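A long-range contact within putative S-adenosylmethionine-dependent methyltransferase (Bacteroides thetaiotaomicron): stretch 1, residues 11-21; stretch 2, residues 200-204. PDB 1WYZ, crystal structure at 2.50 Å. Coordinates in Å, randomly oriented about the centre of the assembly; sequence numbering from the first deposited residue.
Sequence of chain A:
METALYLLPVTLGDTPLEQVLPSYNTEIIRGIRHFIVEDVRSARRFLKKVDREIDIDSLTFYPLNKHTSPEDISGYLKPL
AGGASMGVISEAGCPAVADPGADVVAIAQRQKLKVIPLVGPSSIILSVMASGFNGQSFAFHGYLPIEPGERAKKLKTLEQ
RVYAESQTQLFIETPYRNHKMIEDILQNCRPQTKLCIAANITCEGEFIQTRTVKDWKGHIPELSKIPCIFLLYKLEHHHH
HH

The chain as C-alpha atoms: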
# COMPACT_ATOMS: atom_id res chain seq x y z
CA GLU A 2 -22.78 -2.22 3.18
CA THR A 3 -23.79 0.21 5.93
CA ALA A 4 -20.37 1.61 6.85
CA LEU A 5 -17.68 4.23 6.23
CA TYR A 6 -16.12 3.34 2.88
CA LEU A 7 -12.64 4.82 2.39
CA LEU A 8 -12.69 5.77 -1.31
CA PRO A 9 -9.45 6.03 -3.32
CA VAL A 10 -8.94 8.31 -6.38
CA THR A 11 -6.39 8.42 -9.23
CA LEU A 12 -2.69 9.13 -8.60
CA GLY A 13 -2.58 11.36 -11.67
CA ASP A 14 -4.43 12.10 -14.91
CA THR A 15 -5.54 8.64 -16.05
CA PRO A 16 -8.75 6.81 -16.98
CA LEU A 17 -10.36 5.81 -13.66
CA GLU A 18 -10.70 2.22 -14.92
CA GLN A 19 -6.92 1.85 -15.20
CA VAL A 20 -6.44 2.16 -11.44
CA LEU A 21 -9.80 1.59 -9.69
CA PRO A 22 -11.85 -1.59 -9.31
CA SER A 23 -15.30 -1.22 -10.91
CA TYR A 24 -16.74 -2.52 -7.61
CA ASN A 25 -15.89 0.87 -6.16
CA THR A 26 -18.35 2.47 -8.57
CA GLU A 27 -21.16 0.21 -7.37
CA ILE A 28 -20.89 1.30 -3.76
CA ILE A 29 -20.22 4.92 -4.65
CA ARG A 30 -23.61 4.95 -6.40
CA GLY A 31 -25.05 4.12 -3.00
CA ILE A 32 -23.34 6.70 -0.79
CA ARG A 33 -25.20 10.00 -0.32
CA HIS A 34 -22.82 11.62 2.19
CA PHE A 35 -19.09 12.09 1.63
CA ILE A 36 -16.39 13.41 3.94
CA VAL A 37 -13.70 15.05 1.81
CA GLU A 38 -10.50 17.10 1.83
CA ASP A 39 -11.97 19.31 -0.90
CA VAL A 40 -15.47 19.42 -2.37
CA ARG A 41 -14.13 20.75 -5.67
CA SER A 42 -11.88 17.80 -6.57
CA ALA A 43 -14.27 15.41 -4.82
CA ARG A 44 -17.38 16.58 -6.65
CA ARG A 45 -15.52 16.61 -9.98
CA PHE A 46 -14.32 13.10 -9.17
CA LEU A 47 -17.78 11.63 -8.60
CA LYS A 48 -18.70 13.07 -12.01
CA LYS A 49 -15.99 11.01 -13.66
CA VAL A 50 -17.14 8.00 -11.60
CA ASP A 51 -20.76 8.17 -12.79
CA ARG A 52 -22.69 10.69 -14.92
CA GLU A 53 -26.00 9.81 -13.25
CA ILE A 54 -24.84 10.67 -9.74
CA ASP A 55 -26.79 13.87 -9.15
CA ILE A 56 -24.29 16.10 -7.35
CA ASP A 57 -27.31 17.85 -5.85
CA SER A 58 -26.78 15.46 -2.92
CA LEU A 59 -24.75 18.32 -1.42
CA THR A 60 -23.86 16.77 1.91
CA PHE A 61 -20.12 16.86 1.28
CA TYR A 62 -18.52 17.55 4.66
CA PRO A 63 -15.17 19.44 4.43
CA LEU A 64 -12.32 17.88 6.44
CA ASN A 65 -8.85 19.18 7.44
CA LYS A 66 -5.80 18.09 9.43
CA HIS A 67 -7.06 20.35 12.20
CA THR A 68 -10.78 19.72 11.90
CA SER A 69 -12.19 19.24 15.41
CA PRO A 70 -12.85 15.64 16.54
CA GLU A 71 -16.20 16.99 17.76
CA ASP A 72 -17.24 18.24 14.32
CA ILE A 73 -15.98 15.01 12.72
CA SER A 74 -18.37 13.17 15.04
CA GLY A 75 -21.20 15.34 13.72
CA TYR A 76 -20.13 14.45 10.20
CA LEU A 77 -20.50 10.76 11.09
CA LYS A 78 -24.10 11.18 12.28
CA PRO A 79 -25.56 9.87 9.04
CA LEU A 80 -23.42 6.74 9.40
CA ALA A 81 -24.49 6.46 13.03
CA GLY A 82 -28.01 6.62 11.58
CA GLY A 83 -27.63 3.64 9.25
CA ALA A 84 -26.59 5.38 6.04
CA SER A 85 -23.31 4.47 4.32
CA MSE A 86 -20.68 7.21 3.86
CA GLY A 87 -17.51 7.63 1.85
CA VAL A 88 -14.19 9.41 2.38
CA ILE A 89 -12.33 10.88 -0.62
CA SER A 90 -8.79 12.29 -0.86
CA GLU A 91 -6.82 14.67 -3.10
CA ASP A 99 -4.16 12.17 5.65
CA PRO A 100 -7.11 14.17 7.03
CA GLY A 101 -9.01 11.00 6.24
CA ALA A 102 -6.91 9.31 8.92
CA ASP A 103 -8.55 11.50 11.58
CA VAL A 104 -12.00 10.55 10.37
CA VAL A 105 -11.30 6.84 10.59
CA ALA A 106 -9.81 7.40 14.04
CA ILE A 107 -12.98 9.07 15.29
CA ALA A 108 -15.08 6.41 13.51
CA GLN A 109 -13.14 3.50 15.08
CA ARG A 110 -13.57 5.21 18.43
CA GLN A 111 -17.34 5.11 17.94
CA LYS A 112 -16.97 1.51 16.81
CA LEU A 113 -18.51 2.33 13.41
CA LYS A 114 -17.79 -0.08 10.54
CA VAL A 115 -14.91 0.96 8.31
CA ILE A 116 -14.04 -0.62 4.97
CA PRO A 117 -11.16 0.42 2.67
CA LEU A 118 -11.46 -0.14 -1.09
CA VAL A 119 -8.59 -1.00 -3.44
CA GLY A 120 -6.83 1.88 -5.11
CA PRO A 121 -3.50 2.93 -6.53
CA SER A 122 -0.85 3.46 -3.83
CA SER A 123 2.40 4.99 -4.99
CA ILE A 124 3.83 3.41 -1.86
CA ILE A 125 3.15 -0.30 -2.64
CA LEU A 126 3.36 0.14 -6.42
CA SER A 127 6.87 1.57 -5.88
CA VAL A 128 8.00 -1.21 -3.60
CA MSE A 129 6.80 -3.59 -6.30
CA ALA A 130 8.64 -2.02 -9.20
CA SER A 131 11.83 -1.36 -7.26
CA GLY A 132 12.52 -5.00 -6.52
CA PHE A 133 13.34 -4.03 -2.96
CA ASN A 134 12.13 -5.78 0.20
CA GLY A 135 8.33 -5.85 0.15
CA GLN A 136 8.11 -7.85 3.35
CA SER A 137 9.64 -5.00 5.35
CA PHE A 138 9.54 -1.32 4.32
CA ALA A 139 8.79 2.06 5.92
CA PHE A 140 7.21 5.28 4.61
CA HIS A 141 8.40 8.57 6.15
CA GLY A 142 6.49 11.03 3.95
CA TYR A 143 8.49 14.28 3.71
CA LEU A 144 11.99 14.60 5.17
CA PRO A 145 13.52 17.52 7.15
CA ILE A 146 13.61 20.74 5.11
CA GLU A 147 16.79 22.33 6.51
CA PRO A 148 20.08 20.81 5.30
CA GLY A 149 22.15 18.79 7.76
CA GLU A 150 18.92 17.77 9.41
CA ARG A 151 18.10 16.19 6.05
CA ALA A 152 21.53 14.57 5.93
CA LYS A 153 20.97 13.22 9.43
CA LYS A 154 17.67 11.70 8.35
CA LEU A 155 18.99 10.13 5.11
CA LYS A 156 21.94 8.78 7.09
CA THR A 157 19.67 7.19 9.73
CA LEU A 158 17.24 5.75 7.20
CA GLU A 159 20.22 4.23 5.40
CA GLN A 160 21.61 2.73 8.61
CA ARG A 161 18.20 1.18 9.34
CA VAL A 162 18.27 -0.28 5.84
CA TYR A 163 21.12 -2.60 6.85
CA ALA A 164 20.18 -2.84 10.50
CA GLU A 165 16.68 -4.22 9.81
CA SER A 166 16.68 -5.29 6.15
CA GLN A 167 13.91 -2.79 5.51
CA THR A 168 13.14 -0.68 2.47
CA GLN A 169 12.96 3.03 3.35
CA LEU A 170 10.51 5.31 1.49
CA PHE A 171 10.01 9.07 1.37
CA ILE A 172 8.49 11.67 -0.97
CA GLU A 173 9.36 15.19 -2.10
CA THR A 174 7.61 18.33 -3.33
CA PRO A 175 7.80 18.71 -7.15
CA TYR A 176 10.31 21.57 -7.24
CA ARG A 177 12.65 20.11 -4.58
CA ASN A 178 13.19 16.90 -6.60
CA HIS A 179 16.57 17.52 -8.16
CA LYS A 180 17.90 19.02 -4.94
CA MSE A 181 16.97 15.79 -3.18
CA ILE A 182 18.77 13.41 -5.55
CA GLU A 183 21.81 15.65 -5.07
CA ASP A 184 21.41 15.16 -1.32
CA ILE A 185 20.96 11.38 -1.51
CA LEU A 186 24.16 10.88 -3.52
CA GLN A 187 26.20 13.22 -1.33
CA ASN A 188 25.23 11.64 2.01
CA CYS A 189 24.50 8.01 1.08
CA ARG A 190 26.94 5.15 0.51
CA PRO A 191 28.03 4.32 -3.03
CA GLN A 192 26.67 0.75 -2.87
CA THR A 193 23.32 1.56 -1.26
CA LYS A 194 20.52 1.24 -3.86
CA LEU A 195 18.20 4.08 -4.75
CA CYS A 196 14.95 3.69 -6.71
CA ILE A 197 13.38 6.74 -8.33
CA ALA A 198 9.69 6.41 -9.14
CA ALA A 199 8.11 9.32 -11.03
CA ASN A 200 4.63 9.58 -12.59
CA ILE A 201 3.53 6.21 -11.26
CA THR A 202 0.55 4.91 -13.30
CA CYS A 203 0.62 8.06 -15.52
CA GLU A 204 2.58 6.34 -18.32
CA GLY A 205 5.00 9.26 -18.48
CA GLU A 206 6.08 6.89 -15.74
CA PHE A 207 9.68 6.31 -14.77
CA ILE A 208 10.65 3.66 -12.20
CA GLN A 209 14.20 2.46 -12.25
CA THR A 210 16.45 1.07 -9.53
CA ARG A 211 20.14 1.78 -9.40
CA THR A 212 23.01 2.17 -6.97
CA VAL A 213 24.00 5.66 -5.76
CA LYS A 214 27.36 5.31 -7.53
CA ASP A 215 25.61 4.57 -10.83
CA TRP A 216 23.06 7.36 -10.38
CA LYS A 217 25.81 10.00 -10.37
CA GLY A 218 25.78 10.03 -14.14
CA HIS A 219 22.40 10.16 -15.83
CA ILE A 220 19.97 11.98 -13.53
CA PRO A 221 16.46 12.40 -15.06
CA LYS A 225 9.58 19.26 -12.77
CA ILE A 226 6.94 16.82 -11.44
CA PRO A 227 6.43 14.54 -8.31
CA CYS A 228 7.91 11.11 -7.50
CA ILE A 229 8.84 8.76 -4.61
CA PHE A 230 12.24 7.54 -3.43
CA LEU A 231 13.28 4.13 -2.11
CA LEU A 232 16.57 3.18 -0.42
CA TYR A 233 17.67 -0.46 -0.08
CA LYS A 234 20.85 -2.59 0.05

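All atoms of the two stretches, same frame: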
# COMPACT_ATOMS: atom_id res chain seq x y z
N THR A 11 -7.56 8.63 -8.38
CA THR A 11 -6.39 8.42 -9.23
C THR A 11 -5.13 9.14 -8.72
O THR A 11 -5.22 10.20 -8.10
CB THR A 11 -6.63 8.91 -10.68
OG1 THR A 11 -6.89 10.31 -10.68
CG2 THR A 11 -7.80 8.17 -11.31
N LEU A 12 -3.97 8.56 -9.00
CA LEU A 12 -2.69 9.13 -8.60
C LEU A 12 -2.38 10.34 -9.50
O LEU A 12 -1.77 11.31 -9.06
CB LEU A 12 -1.57 8.08 -8.73
CG LEU A 12 -0.88 7.51 -7.48
CD1 LEU A 12 -1.90 7.15 -6.39
CD2 LEU A 12 -0.07 6.28 -7.88
N GLY A 13 -2.81 10.26 -10.75
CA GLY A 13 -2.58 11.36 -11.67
C GLY A 13 -3.74 11.55 -12.63
O GLY A 13 -4.89 11.39 -12.25
N ASP A 14 -3.42 11.90 -13.87
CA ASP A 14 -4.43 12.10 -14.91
C ASP A 14 -4.54 10.84 -15.78
O ASP A 14 -3.90 10.73 -16.82
CB ASP A 14 -4.04 13.31 -15.77
CG ASP A 14 -4.83 13.39 -17.06
OD1 ASP A 14 -6.07 13.31 -17.00
OD2 ASP A 14 -4.22 13.54 -18.14
N THR A 15 -5.36 9.89 -15.33
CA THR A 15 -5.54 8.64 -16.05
C THR A 15 -6.99 8.19 -16.03
O THR A 15 -7.77 8.63 -15.20
CB THR A 15 -4.75 7.48 -15.42
OG1 THR A 15 -5.22 7.28 -14.07
CG2 THR A 15 -3.26 7.76 -15.42
N PRO A 16 -7.36 7.29 -16.95
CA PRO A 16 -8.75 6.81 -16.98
C PRO A 16 -9.00 6.06 -15.66
O PRO A 16 -8.24 5.15 -15.32
CB PRO A 16 -8.76 5.86 -18.18
CG PRO A 16 -7.68 6.44 -19.09
CD PRO A 16 -6.59 6.80 -18.11
N LEU A 17 -10.04 6.45 -14.93
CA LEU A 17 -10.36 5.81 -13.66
C LEU A 17 -10.32 4.27 -13.67
O LEU A 17 -9.96 3.65 -12.68
CB LEU A 17 -11.74 6.27 -13.17
CG LEU A 17 -11.83 7.48 -12.25
CD1 LEU A 17 -11.17 8.68 -12.88
CD2 LEU A 17 -13.30 7.77 -11.95
N GLU A 18 -10.69 3.68 -14.80
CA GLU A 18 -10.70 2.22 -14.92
C GLU A 18 -9.31 1.57 -14.99
O GLU A 18 -9.19 0.35 -14.92
CB GLU A 18 -11.51 1.80 -16.15
CG GLU A 18 -11.12 2.51 -17.44
CD GLU A 18 -11.84 3.84 -17.63
OE1 GLU A 18 -11.67 4.77 -16.81
OE2 GLU A 18 -12.59 3.96 -18.63
N GLN A 19 -8.27 2.38 -15.13
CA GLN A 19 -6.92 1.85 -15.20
C GLN A 19 -6.37 1.60 -13.79
O GLN A 19 -5.48 0.77 -13.59
CB GLN A 19 -6.00 2.83 -15.92
CG GLN A 19 -4.60 2.32 -16.25
CD GLN A 19 -3.57 3.45 -16.31
OE1 GLN A 19 -3.77 4.47 -16.98
NE2 GLN A 19 -2.46 3.27 -15.60
N VAL A 20 -6.94 2.29 -12.81
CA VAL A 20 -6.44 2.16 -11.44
C VAL A 20 -7.47 1.91 -10.34
O VAL A 20 -7.10 1.78 -9.17
CB VAL A 20 -5.60 3.39 -11.09
CG1 VAL A 20 -4.40 3.49 -12.05
CG2 VAL A 20 -6.46 4.65 -11.18
N LEU A 21 -8.76 1.82 -10.69
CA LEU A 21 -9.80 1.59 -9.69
C LEU A 21 -10.69 0.38 -10.01
O LEU A 21 -11.07 0.18 -11.15
CB LEU A 21 -10.69 2.83 -9.56
CG LEU A 21 -9.95 4.10 -9.16
CD1 LEU A 21 -10.84 5.30 -9.39
CD2 LEU A 21 -9.51 4.01 -7.70
N ASN A 200 5.84 9.77 -11.81
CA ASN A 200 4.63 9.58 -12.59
C ASN A 200 4.10 8.16 -12.58
O ASN A 200 3.76 7.62 -13.62
CB ASN A 200 4.83 9.98 -14.05
CG ASN A 200 4.83 11.48 -14.23
OD1 ASN A 200 4.00 12.19 -13.65
ND2 ASN A 200 5.74 11.97 -15.06
N ILE A 201 4.02 7.58 -11.39
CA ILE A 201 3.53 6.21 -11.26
C ILE A 201 2.08 6.14 -11.77
O ILE A 201 1.23 6.94 -11.39
CB ILE A 201 3.62 5.74 -9.77
CG1 ILE A 201 5.07 5.89 -9.28
CG2 ILE A 201 3.18 4.29 -9.64
CD1 ILE A 201 5.25 5.82 -7.76
N THR A 202 1.85 5.17 -12.66
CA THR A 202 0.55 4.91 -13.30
C THR A 202 0.16 5.94 -14.38
O THR A 202 -0.84 5.75 -15.09
CB THR A 202 -0.63 4.83 -12.28
OG1 THR A 202 -1.00 6.14 -11.86
CG2 THR A 202 -0.24 3.99 -11.09
N CYS A 203 0.93 7.02 -14.52
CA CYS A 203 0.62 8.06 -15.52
C CYS A 203 1.26 7.85 -16.89
O CYS A 203 1.16 8.71 -17.77
CB CYS A 203 1.04 9.43 -14.98
SG CYS A 203 0.20 9.90 -13.46
N GLU A 204 1.91 6.71 -17.07
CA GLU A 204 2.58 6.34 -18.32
C GLU A 204 3.65 7.30 -18.86
O GLU A 204 4.22 7.07 -19.93
CB GLU A 204 1.56 5.99 -19.41
CG GLU A 204 0.93 4.62 -19.17
CD GLU A 204 1.94 3.60 -18.65
OE1 GLU A 204 2.89 3.25 -19.40
OE2 GLU A 204 1.79 3.15 -17.49

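Two stretches of one chain, at least 182 residues apart in sequence wherever they touch, meet over a small interface of 333 Å², both sides summed. Its centre is T202, buried, whose CA-to-CB bond points toward stretch 1. It sits in a type II beta turn running from N200 to C203 and closed by the backbone hydrogen bond from C203 N to N200 O (3.0 Å); the positive phi of T202 (73°) suits the third position of such a turn. The turn leaves the carbonyl of T202 free to face stretch 1, where Q19 NE2 donates a hydrogen bond to T202 O (3.0 Å, N-H...O angle 157°), the one hydrogen bond across the contact. The side chain of Q19, with chi1 and chi2 both t, extends to reach it. The methyl T15 CG2 packs against the same oxygen, T202 O, at 3.2 Å, a close approach without a hydrogen bond. V20 CG1 lies 4.0 Å from T202 CB, adding apolar packing near the amide. The hydroxyl of T202 turns back on its own stretch: T202 OG1 donates to I201 O over a very short 2.4 Å, and L12 CB rests 3.7 Å from T202 OG1.

L12 covers the next largest area. Its side chain, chi1 off the usual wells at -111°, places L12 CD2 3.8 Å from I201 O and 4.2 Å from I201 CB, the latter an apolar contact. C203 follows, packing mainly through its sulfur. G13 CA approaches C203 SG to 3.6 Å, and the absence of a side chain matters here: an ideal CB on G13 would lie 2.2 Å from C203 SG, a clash. Beside it, T15 CG2 stands 3.9 Å from C203 CA. Within stretch 1, T11 OG1 donates to G13 O (2.8 Å), a bond that spans L12.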